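Local coordinates for protein phospho-furanose lactonase (Mycoplasma synoviae, PDB 3OVG) that catalyses the zinc-dependent hydrolysis of phosphorylated furanose lactones, namely D-xylono-1,4-lactone-5-phosphate and L-arabino-1,4-lactone-5-phosphate, and also hydrolyses carboxy 1,4-lactones, at residues E314-F317 / D318-N322; P304-Q308 / V309-K313; L339-K343 / E344-L348; F205-P209 / D210-I214; E39-D42 / F43-L46. One frame throughout, in Å; residues are numbered along the deposited sequence.

Contact 1 (E314-F317 / D318-N322)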
# COMPACT_ATOMS: atom_id res chain seq x y z
N GLU A 314 -49.38 3.56 -6.29
CA GLU A 314 -49.35 3.80 -7.72
C GLU A 314 -47.97 4.18 -8.21
O GLU A 314 -47.51 3.64 -9.19
CB GLU A 314 -50.33 4.93 -8.12
CG GLU A 314 -51.80 4.64 -7.77
CD GLU A 314 -52.22 5.25 -6.42
OE1 GLU A 314 -51.69 4.82 -5.35
OE2 GLU A 314 -53.09 6.15 -6.45
N ALA A 315 -47.32 5.13 -7.55
CA ALA A 315 -45.97 5.54 -7.94
C ALA A 315 -45.00 4.36 -7.84
O ALA A 315 -44.15 4.16 -8.73
CB ALA A 315 -45.49 6.68 -7.09
N ILE A 316 -45.15 3.58 -6.77
CA ILE A 316 -44.35 2.38 -6.62
C ILE A 316 -44.58 1.44 -7.80
O ILE A 316 -43.61 0.87 -8.33
CB ILE A 316 -44.60 1.67 -5.25
CG1 ILE A 316 -44.05 2.54 -4.11
CG2 ILE A 316 -43.92 0.31 -5.24
CD1 ILE A 316 -44.17 1.90 -2.73
N PHE A 317 -45.85 1.31 -8.23
CA PHE A 317 -46.19 0.49 -9.40
C PHE A 317 -45.50 0.98 -10.69
O PHE A 317 -44.99 0.16 -11.47
CB PHE A 317 -47.72 0.41 -9.65
CG PHE A 317 -48.11 -0.68 -10.62
CD1 PHE A 317 -48.18 -2.00 -10.21
CD2 PHE A 317 -48.35 -0.39 -11.95
CE1 PHE A 317 -48.53 -3.02 -11.11
CE2 PHE A 317 -48.69 -1.40 -12.87
CZ PHE A 317 -48.78 -2.72 -12.43
N ASP A 318 -45.53 2.29 -10.92
CA ASP A 318 -44.82 2.87 -12.04
C ASP A 318 -43.34 2.55 -11.93
O ASP A 318 -42.72 2.12 -12.91
CB ASP A 318 -44.99 4.38 -12.09
CG ASP A 318 -46.37 4.80 -12.58
OD1 ASP A 318 -47.06 3.99 -13.23
OD2 ASP A 318 -46.73 5.95 -12.32
N ILE A 319 -42.77 2.76 -10.74
CA ILE A 319 -41.34 2.52 -10.55
C ILE A 319 -40.88 1.07 -10.85
O ILE A 319 -39.84 0.85 -11.46
CB ILE A 319 -40.91 2.91 -9.14
CG1 ILE A 319 -40.91 4.43 -8.99
CG2 ILE A 319 -39.53 2.36 -8.85
CD1 ILE A 319 -40.79 4.91 -7.53
N LEU A 320 -41.66 0.09 -10.40
CA LEU A 320 -41.28 -1.31 -10.53
C LEU A 320 -41.76 -1.94 -11.85
O LEU A 320 -41.13 -2.87 -12.34
CB LEU A 320 -41.81 -2.14 -9.35
CG LEU A 320 -41.34 -1.78 -7.93
CD1 LEU A 320 -42.12 -2.54 -6.90
CD2 LEU A 320 -39.84 -2.07 -7.78
N VAL A 321 -42.89 -1.46 -12.38
CA VAL A 321 -43.57 -2.16 -13.49
C VAL A 321 -43.75 -1.33 -14.75
O VAL A 321 -43.28 -1.72 -15.81
CB VAL A 321 -44.95 -2.69 -13.05
CG1 VAL A 321 -45.61 -3.50 -14.17
CG2 VAL A 321 -44.80 -3.53 -11.83
N ASN A 322 -44.43 -0.20 -14.61
CA ASN A 322 -44.72 0.68 -15.75
C ASN A 322 -43.50 1.38 -16.39
O ASN A 322 -43.37 1.43 -17.62
CB ASN A 322 -45.82 1.70 -15.41
CG ASN A 322 -47.21 1.06 -15.30
OD1 ASN A 322 -47.50 0.07 -15.97
ND2 ASN A 322 -48.05 1.61 -14.43
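Phe317 swings its ring toward Val321 and Asn322 because CG stands anti to the backbone N (chi1 -166°). Val321 lies under one face of that ring. Val321 CB is 3.9 Å from the Phe317 ring centroid, close to the ring normal, which makes a CH-pi contact. Val321 CG1 also meets Phe317 CZ at 3.7 Å. Asn322 comes to the ring edge instead, with ND2 near the ring plane and 3.2 Å from Phe317 CD2. The amide and ring planes are 75° apart. Asn322 ND2 donates to Asp318 OD1 at 2.8 Å, with OD1 in the amide plane, which fixes the amide's rotation. Asp318 is also held from outside, by a salt bridge to Lys267 and a hydrogen bond from Gln266.

Residues 314-322 lie on helix 313-327 of the TIM-barrel fold. The helix widens into a pi-type turn at 318-322. Phe317 O accepts there from Val321 N at 2.8 Å and from Asn322 N at 3.2 Å, and the two donors arrive from opposite faces of the carbonyl plane. On the buried side Ile316 and Leu320 run side by side, with CG2 of Ile316 3.8 Å from CD1 of Leu320. Both pack on Leu303 of helix 296-309.

Contact 2 (P304-Q308 / V309-K313)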
# COMPACT_ATOMS: atom_id res chain seq x y z
N PRO A 304 -41.45 -0.96 1.96
CA PRO A 304 -42.21 -0.45 3.12
C PRO A 304 -41.70 0.91 3.57
O PRO A 304 -42.51 1.74 3.99
CB PRO A 304 -41.97 -1.51 4.20
CG PRO A 304 -41.73 -2.78 3.41
CD PRO A 304 -41.00 -2.35 2.15
N LEU A 305 -40.39 1.17 3.46
CA LEU A 305 -39.89 2.50 3.82
C LEU A 305 -40.40 3.59 2.88
O LEU A 305 -40.75 4.69 3.32
CB LEU A 305 -38.36 2.52 3.90
CG LEU A 305 -37.69 3.88 4.17
CD1 LEU A 305 -38.06 4.43 5.56
CD2 LEU A 305 -36.12 3.78 4.04
N LEU A 306 -40.41 3.30 1.59
CA LEU A 306 -41.01 4.20 0.60
C LEU A 306 -42.46 4.57 0.99
O LEU A 306 -42.84 5.75 0.98
CB LEU A 306 -41.00 3.55 -0.78
CG LEU A 306 -40.10 4.18 -1.87
CD1 LEU A 306 -38.91 4.96 -1.36
CD2 LEU A 306 -39.69 3.13 -2.89
N LYS A 307 -43.27 3.57 1.30
CA LYS A 307 -44.66 3.88 1.65
C LYS A 307 -44.67 4.70 2.92
O LYS A 307 -45.48 5.61 3.05
CB LYS A 307 -45.50 2.61 1.89
CG LYS A 307 -45.58 1.67 0.68
CD LYS A 307 -46.72 0.61 0.87
CE LYS A 307 -46.87 -0.27 -0.38
NZ LYS A 307 -45.49 -0.62 -0.89
N GLN A 308 -43.78 4.37 3.85
CA GLN A 308 -43.70 5.08 5.13
C GLN A 308 -43.46 6.58 4.99
O GLN A 308 -44.06 7.39 5.72
CB GLN A 308 -42.60 4.49 6.04
CG GLN A 308 -42.61 5.08 7.46
CD GLN A 308 -41.56 4.46 8.42
OE1 GLN A 308 -40.82 3.54 8.08
NE2 GLN A 308 -41.52 4.98 9.64
N VAL A 309 -42.56 6.97 4.09
CA VAL A 309 -42.27 8.39 3.93
C VAL A 309 -43.32 9.05 3.03
O VAL A 309 -43.28 10.26 2.84
CB VAL A 309 -40.86 8.63 3.36
CG1 VAL A 309 -39.81 7.95 4.25
CG2 VAL A 309 -40.78 8.12 1.94
N GLY A 310 -44.24 8.27 2.47
CA GLY A 310 -45.34 8.87 1.71
C GLY A 310 -45.41 8.64 0.21
O GLY A 310 -46.16 9.33 -0.48
N VAL A 311 -44.67 7.66 -0.30
CA VAL A 311 -44.77 7.33 -1.72
C VAL A 311 -45.97 6.41 -1.88
O VAL A 311 -46.15 5.45 -1.11
CB VAL A 311 -43.49 6.66 -2.25
CG1 VAL A 311 -43.63 6.35 -3.73
CG2 VAL A 311 -42.29 7.59 -2.03
N SER A 312 -46.81 6.73 -2.85
CA SER A 312 -48.07 6.04 -3.07
C SER A 312 -47.84 4.66 -3.69
O SER A 312 -46.79 4.40 -4.30
CB SER A 312 -48.91 6.87 -4.02
OG SER A 312 -48.50 6.67 -5.37
N LYS A 313 -48.82 3.78 -3.56
CA LYS A 313 -48.71 2.49 -4.21
C LYS A 313 -48.66 2.59 -5.74
O LYS A 313 -47.99 1.79 -6.40
CB LYS A 313 -49.85 1.58 -3.79
CG LYS A 313 -49.73 1.10 -2.36
CD LYS A 313 -50.73 -0.00 -2.08
CE LYS A 313 -52.15 0.53 -2.17
NZ LYS A 313 -53.07 -0.51 -2.73
O HOH W 1 -47.60 5.70 1.15
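Residues 304-308 lie in the last part of helix 296-309, and residues 309-313 lead the chain out of it. Val309 N still makes a helical bond to Leu305 O. Gly310 then takes a positive phi of 113° and closes a Schellman motif. Val311 N bonds to Leu306 O at 2.9 Å, while Gly310 N donates to Lys307 O at 3.0 Å and only weakly to Leu306 O. A water donates to both Lys307 O and Val311 O and bridges them. Lys307 CA also points its hydrogen at Val311 O, almost in line.

Leu306 and Val311 lie side by side, with CG of Leu306 4.1 Å from CG2 of Val311. With CG1 anti to the carbonyl carbon (chi1 -56°), Val309 puts CG2 between the backbone N and the carbonyl carbon, and Val309 CG2 rests 3.3 Å from Leu306 O. The aliphatic part of Lys307 meets Lys313, CE to CG at 3.7 Å.

Ser312 is the N-cap of the next helix, 313-327, and its OG bonds to Ala315 N. Leu306 and Val311 face both that helix and helix 250-262, while Leu305, Gln308 and Val309 pack on Tyr224 of a second subunit.

Contact 3 (L339-K343 / E344-L348)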
# COMPACT_ATOMS: atom_id res chain seq x y z
N LEU A 339 -25.88 14.21 -39.47
CA LEU A 339 -26.23 15.63 -39.54
C LEU A 339 -27.17 16.00 -38.42
O LEU A 339 -27.49 17.18 -38.26
CB LEU A 339 -26.91 15.99 -40.86
CG LEU A 339 -26.14 15.87 -42.16
CD1 LEU A 339 -27.03 16.32 -43.29
CD2 LEU A 339 -24.89 16.72 -42.11
N LYS A 340 -27.67 15.01 -37.68
CA LYS A 340 -28.53 15.34 -36.55
C LYS A 340 -27.72 15.40 -35.25
O LYS A 340 -28.30 15.62 -34.19
CB LYS A 340 -29.69 14.34 -36.38
CG LYS A 340 -30.51 14.06 -37.64
CD LYS A 340 -31.16 15.30 -38.18
CE LYS A 340 -32.36 14.95 -39.07
NZ LYS A 340 -32.88 16.17 -39.76
N VAL A 341 -26.41 15.17 -35.33
CA VAL A 341 -25.60 15.26 -34.12
C VAL A 341 -25.48 16.74 -33.72
O VAL A 341 -25.18 17.60 -34.55
CB VAL A 341 -24.19 14.61 -34.26
CG1 VAL A 341 -23.37 14.86 -33.00
CG2 VAL A 341 -24.28 13.08 -34.53
N SER A 342 -25.72 17.03 -32.46
CA SER A 342 -25.82 18.42 -31.99
C SER A 342 -24.49 19.14 -32.03
O SER A 342 -23.45 18.53 -31.87
CB SER A 342 -26.41 18.51 -30.56
OG SER A 342 -25.48 17.99 -29.60
N LYS A 343 -24.53 20.47 -32.19
CA LYS A 343 -23.31 21.27 -32.20
C LYS A 343 -22.49 21.04 -30.94
O LYS A 343 -21.26 20.93 -30.98
CB LYS A 343 -23.65 22.76 -32.29
CG LYS A 343 -24.22 23.20 -33.63
CD LYS A 343 -24.00 24.72 -33.80
CE LYS A 343 -24.14 25.18 -35.26
NZ LYS A 343 -25.56 25.12 -35.76
N GLU A 344 -23.18 21.02 -29.80
CA GLU A 344 -22.53 20.86 -28.51
C GLU A 344 -21.67 19.59 -28.46
O GLU A 344 -20.53 19.63 -28.00
CB GLU A 344 -23.57 20.86 -27.39
CG GLU A 344 -23.00 20.42 -26.04
CD GLU A 344 -23.77 20.96 -24.83
OE1 GLU A 344 -24.05 22.17 -24.78
OE2 GLU A 344 -24.06 20.15 -23.92
N VAL A 345 -22.21 18.47 -28.93
CA VAL A 345 -21.47 17.22 -28.94
C VAL A 345 -20.30 17.23 -29.94
O VAL A 345 -19.22 16.74 -29.64
CB VAL A 345 -22.41 16.02 -29.24
CG1 VAL A 345 -21.60 14.76 -29.53
CG2 VAL A 345 -23.38 15.80 -28.06
N LEU A 346 -20.51 17.78 -31.12
CA LEU A 346 -19.45 17.82 -32.13
C LEU A 346 -18.26 18.66 -31.68
O LEU A 346 -17.10 18.31 -31.89
CB LEU A 346 -20.01 18.39 -33.44
CG LEU A 346 -20.95 17.46 -34.20
CD1 LEU A 346 -21.45 18.12 -35.50
CD2 LEU A 346 -20.27 16.11 -34.46
N GLU A 347 -18.57 19.77 -31.02
CA GLU A 347 -17.50 20.60 -30.51
C GLU A 347 -16.75 19.92 -29.33
O GLU A 347 -15.54 20.07 -29.21
CB GLU A 347 -18.02 21.97 -30.13
CG GLU A 347 -16.92 22.98 -29.91
CD GLU A 347 -16.26 23.40 -31.20
OE1 GLU A 347 -16.81 23.07 -32.28
OE2 GLU A 347 -15.21 24.08 -31.14
N LEU A 348 -17.47 19.20 -28.47
CA LEU A 348 -16.82 18.43 -27.41
C LEU A 348 -15.90 17.33 -28.00
O LEU A 348 -14.81 17.10 -27.52
CB LEU A 348 -17.84 17.81 -26.44
CG LEU A 348 -17.27 17.09 -25.20
CD1 LEU A 348 -16.35 18.01 -24.38
CD2 LEU A 348 -18.38 16.48 -24.32
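Glu344 sets its CB 4.1 Å from Ser342 OG, and its carboxylate leads away from the preceding segment. Its CG is anti to the backbone N (chi1 169°), which carries the chain toward Lys200 on helix 195-205.

Val345 comes next, and its amide meets the serine. Val345 N donates to Ser342 OG, a weak bond at 3.4 Å, although the N-H points almost straight at the oxygen. CG2 of Val345 touches Ser342 OG at 3.4 Å. The other methyl of Val345, CG1, lies 3.9 Å from CG1 of Val341. Ser342 is thus the N-cap of helix 343-351. Its chi1 of 69° puts OG between the backbone N and the carbonyl carbon, turned toward the first turn of the helix. The Ser342 backbone also bonds to Gly204, which ties the cap to the end of helix 195-205. Val345 packs on His201 of that helix.

Leu346 turns back over Val341. Leu346 CD2 approaches Val341 CG1 to 3.6 Å, the two side chains crossing at an angle. Val341 CG1 therefore meets both Val345 and Leu346. The Leu346 amide N bonds to Ser342 O at 3.1 Å.

Glu347 continues the helix with a bond from its N to Lys343 O at 2.9 Å. Leu348 follows, with its N bonded to Glu344 O, and packs on His201 and on Gln291 of a third subunit.

Contact 4 (F205-P209 / D210-I214)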
# COMPACT_ATOMS: atom_id res chain seq x y z
N PHE A 205 -26.44 12.79 -29.72
CA PHE A 205 -26.10 11.86 -30.80
C PHE A 205 -27.35 11.41 -31.55
O PHE A 205 -27.25 10.84 -32.63
CB PHE A 205 -25.37 10.63 -30.28
CG PHE A 205 -23.95 10.88 -29.94
CD1 PHE A 205 -23.03 11.17 -30.94
CD2 PHE A 205 -23.52 10.83 -28.62
CE1 PHE A 205 -21.69 11.39 -30.64
CE2 PHE A 205 -22.19 11.05 -28.29
CZ PHE A 205 -21.27 11.34 -29.30
N GLY A 206 -28.53 11.65 -30.97
CA GLY A 206 -29.76 11.23 -31.60
C GLY A 206 -30.48 10.12 -30.84
O GLY A 206 -31.49 9.62 -31.30
N ALA A 207 -29.97 9.72 -29.68
CA ALA A 207 -30.66 8.68 -28.92
C ALA A 207 -32.01 9.18 -28.43
O ALA A 207 -32.16 10.36 -28.17
CB ALA A 207 -29.79 8.15 -27.75
N ASN A 208 -32.99 8.27 -28.31
CA ASN A 208 -34.29 8.60 -27.72
C ASN A 208 -34.23 8.67 -26.19
O ASN A 208 -33.95 7.65 -25.54
CB ASN A 208 -35.30 7.53 -28.16
CG ASN A 208 -36.73 7.82 -27.69
OD1 ASN A 208 -37.02 8.79 -26.99
ND2 ASN A 208 -37.64 6.93 -28.08
N PRO A 209 -34.52 9.85 -25.60
CA PRO A 209 -34.52 9.98 -24.15
C PRO A 209 -35.34 8.87 -23.50
O PRO A 209 -35.12 8.49 -22.37
CB PRO A 209 -35.24 11.32 -23.89
CG PRO A 209 -35.32 12.01 -25.21
CD PRO A 209 -35.14 11.01 -26.28
N ASP A 210 -36.35 8.39 -24.22
CA ASP A 210 -37.23 7.38 -23.65
C ASP A 210 -36.60 6.02 -23.43
O ASP A 210 -37.19 5.16 -22.76
CB ASP A 210 -38.47 7.19 -24.53
CG ASP A 210 -39.72 7.58 -23.81
OD1 ASP A 210 -39.93 8.81 -23.65
OD2 ASP A 210 -40.48 6.65 -23.39
N LYS A 211 -35.44 5.81 -24.04
CA LYS A 211 -34.70 4.53 -23.97
C LYS A 211 -33.53 4.56 -22.97
O LYS A 211 -32.78 3.57 -22.82
CB LYS A 211 -34.12 4.18 -25.34
CG LYS A 211 -35.12 3.90 -26.44
CD LYS A 211 -35.96 2.64 -26.16
CE LYS A 211 -37.26 2.99 -25.39
NZ LYS A 211 -38.32 1.98 -25.65
N ILE A 212 -33.38 5.69 -22.28
CA ILE A 212 -32.19 5.95 -21.49
C ILE A 212 -32.44 5.87 -20.00
O ILE A 212 -33.25 6.62 -19.45
CB ILE A 212 -31.61 7.37 -21.77
CG1 ILE A 212 -31.35 7.58 -23.27
CG2 ILE A 212 -30.39 7.69 -20.83
CD1 ILE A 212 -30.69 8.94 -23.58
N GLN A 213 -31.70 4.97 -19.35
CA GLN A 213 -31.58 5.02 -17.90
C GLN A 213 -30.19 5.48 -17.46
O GLN A 213 -29.15 5.11 -18.07
CB GLN A 213 -31.82 3.65 -17.30
CG GLN A 213 -33.28 3.22 -17.26
CD GLN A 213 -33.41 1.79 -16.81
OE1 GLN A 213 -33.23 0.86 -17.61
NE2 GLN A 213 -33.72 1.58 -15.52
N ILE A 214 -30.16 6.27 -16.38
CA ILE A 214 -28.91 6.66 -15.78
C ILE A 214 -28.81 6.15 -14.34
O ILE A 214 -29.63 6.50 -13.50
CB ILE A 214 -28.69 8.18 -15.83
CG1 ILE A 214 -28.72 8.68 -17.28
CG2 ILE A 214 -27.31 8.52 -15.22
CD1 ILE A 214 -28.33 10.15 -17.41
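This contact is the turn that takes the chain from helix 195-205 into strand 212-215, an alpha-to-beta connection of the TIM barrel. The helix ends in a Schellman motif at Gly206, whose phi is positive. Asn208 and Asp210 then meet across a tight turn. With CG anti to the backbone N (chi1 -176°), the Asn208 side chain runs alongside that of Asp210 and brings OD1 to Asp210 N. Asp210 N donates to Asn208 OD1 at 2.9 Å. The bond is fairly straight at the hydrogen, but the donor stands above the plane of the side-chain carbonyl. This is an Asx turn. Asn208 OD1 also lies 3.3 Å from Asp210 CB, and the amide and carboxylate planes are turned 36° from each other.

The backbone makes a short 3-10 turn here. Lys211 N bonds to Asn208 O at 2.8 Å, and Ile212 N bonds to Pro209 O at 3.3 Å. CG of Lys211 packs 4.0 Å from CB of Asn208. Ile212 lays CG1 against Asn208 O at 3.5 Å, while its CD1 reaches Ala207 CB at 4.3 Å.

The polar ends are held from outside the turn. Asn208 ND2 bonds to Asp331, and Lys211 NZ bonds to the backbone oxygens of Ala329 and Arg326. Strand 212-215 runs between strands 185-190 and 236-239; backbone bonds join Lys211 and Gln213 with Ile185, and Ile212 with Thr236. Ala207 rests on helix 165-181, and Ile212 packs on Leu202 of helix 195-205.

Contact 5 (E39-D42 / F43-L46); sequences EHID and FLML
The backbone coils through a short 3-10 turn, in which Phe43 N bonds to His40 O at 3.0 Å and Leu44 N bonds to Ile41 O at 2.9 Å. A water donates to Ile41 O and Leu44 O and bridges the turn. Phe43 sets its ring beside His40, with CD2 3.8 Å from His40 CB. The carbonyl O of His40 lies at the edge of the Phe43 ring, near its plane. His40 has CG anti to its N (chi1 -155°), and its ring turns back so that ND1 accepts from Asp42 N at 3.1 Å. The amide lies in the imidazole plane, and the bond is nearly straight, at 169°.

The turn belongs to the loop between helices 35-39 and 48-60, beside the substrate site. Asp42 OD2 makes a salt bridge with Arg277, a substrate-binding residue. Arg277 also forms a cation-pi contact with Phe43. A phosphate ion, probably from the crystallisation liquor, lies about 4 Å from the Phe43 side chain at the nearest atoms and may mark the place of the substrate phosphate.

Ile41 and Leu44 meet through methyl groups, Ile41 CD1 to Leu44 CD2 at 3.9 Å. Leu44 also packs on Tyr110 of a fourth subunit.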
# COMPACT_ATOMS: atom_id res chain seq x y z
N GLU A 39 -9.74 -4.90 -8.42
CA GLU A 39 -9.81 -3.96 -7.30
C GLU A 39 -10.13 -4.61 -5.95
O GLU A 39 -9.68 -4.12 -4.90
CB GLU A 39 -10.82 -2.84 -7.60
CG GLU A 39 -10.52 -2.16 -8.94
CD GLU A 39 -11.37 -0.90 -9.20
OE1 GLU A 39 -12.53 -0.84 -8.72
OE2 GLU A 39 -10.86 0.02 -9.90
N HIS A 40 -10.90 -5.69 -5.98
CA HIS A 40 -11.28 -6.38 -4.74
C HIS A 40 -11.86 -7.78 -4.97
O HIS A 40 -12.72 -7.99 -5.85
CB HIS A 40 -12.25 -5.52 -3.93
CG HIS A 40 -12.23 -5.82 -2.46
ND1 HIS A 40 -12.73 -6.99 -1.94
CD2 HIS A 40 -11.75 -5.11 -1.41
CE1 HIS A 40 -12.56 -6.99 -0.62
NE2 HIS A 40 -11.96 -5.87 -0.28
N ILE A 41 -11.39 -8.74 -4.18
CA ILE A 41 -11.84 -10.13 -4.33
C ILE A 41 -13.38 -10.28 -4.21
O ILE A 41 -13.96 -11.17 -4.86
CB ILE A 41 -11.13 -11.05 -3.31
CG1 ILE A 41 -11.43 -12.53 -3.60
CG2 ILE A 41 -11.54 -10.67 -1.89
CD1 ILE A 41 -11.12 -12.96 -5.05
N ASP A 42 -14.03 -9.40 -3.42
CA ASP A 42 -15.50 -9.43 -3.25
C ASP A 42 -16.32 -9.24 -4.56
O ASP A 42 -17.52 -9.54 -4.62
CB ASP A 42 -15.95 -8.36 -2.23
CG ASP A 42 -15.63 -8.75 -0.78
OD1 ASP A 42 -14.98 -9.80 -0.52
OD2 ASP A 42 -16.06 -7.97 0.09
N PHE A 43 -15.67 -8.69 -5.58
CA PHE A 43 -16.31 -8.54 -6.88
C PHE A 43 -16.36 -9.85 -7.67
O PHE A 43 -17.07 -9.95 -8.67
CB PHE A 43 -15.64 -7.44 -7.70
CG PHE A 43 -15.94 -6.07 -7.19
CD1 PHE A 43 -17.23 -5.55 -7.30
CD2 PHE A 43 -14.96 -5.31 -6.59
CE1 PHE A 43 -17.53 -4.26 -6.80
CE2 PHE A 43 -15.24 -4.03 -6.10
CZ PHE A 43 -16.52 -3.50 -6.21
N LEU A 44 -15.64 -10.86 -7.20
CA LEU A 44 -15.67 -12.16 -7.85
C LEU A 44 -16.87 -12.97 -7.35
O LEU A 44 -16.95 -13.29 -6.16
CB LEU A 44 -14.36 -12.91 -7.60
CG LEU A 44 -14.31 -14.27 -8.29
CD1 LEU A 44 -14.23 -14.11 -9.83
CD2 LEU A 44 -13.10 -15.01 -7.77
N MSE A 45 -17.78 -13.28 -8.26
CA MSE A 45 -19.05 -13.94 -7.94
C MSE A 45 -19.35 -15.05 -8.93
O MSE A 45 -19.81 -14.79 -10.06
CB MSE A 45 -20.21 -12.91 -7.92
CG MSE A 45 -19.91 -11.71 -7.04
SE MSE A 45 -21.24 -10.22 -7.13
CE MSE A 45 -22.83 -11.25 -6.59
N LEU A 46 -19.12 -16.30 -8.52
CA LEU A 46 -19.09 -17.38 -9.49
C LEU A 46 -20.10 -18.49 -9.22
O LEU A 46 -20.00 -19.58 -9.80
CB LEU A 46 -17.71 -18.02 -9.52
CG LEU A 46 -16.61 -17.20 -10.19
CD1 LEU A 46 -15.29 -17.82 -9.80
CD2 LEU A 46 -16.79 -17.20 -11.71
O HOH W 2 -15.38 -13.23 -4.11

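Along the chain the order is contact 5, contact 4, contact 2, contact 1 and contact 3. Contacts 1 and 2 are neighbours, with centres about 12 Å apart. Helix 296-309 ends in contact 2, and helix 313-327 carries contact 1. They touch where Ile316 packs on Leu306, Lys307 and Val311. Contacts 3 and 4 also touch, through Val345 and Phe205, with centres about 16 Å apart. Contacts 4 and 5 lie on opposite sides of the chain's centre, about 31 Å apart between centres. Contact 5 adjoins the substrate site, whereas contacts 2 and 3 lie away from the annotated sites, their centres about 24 and 25 Å from that of the chain.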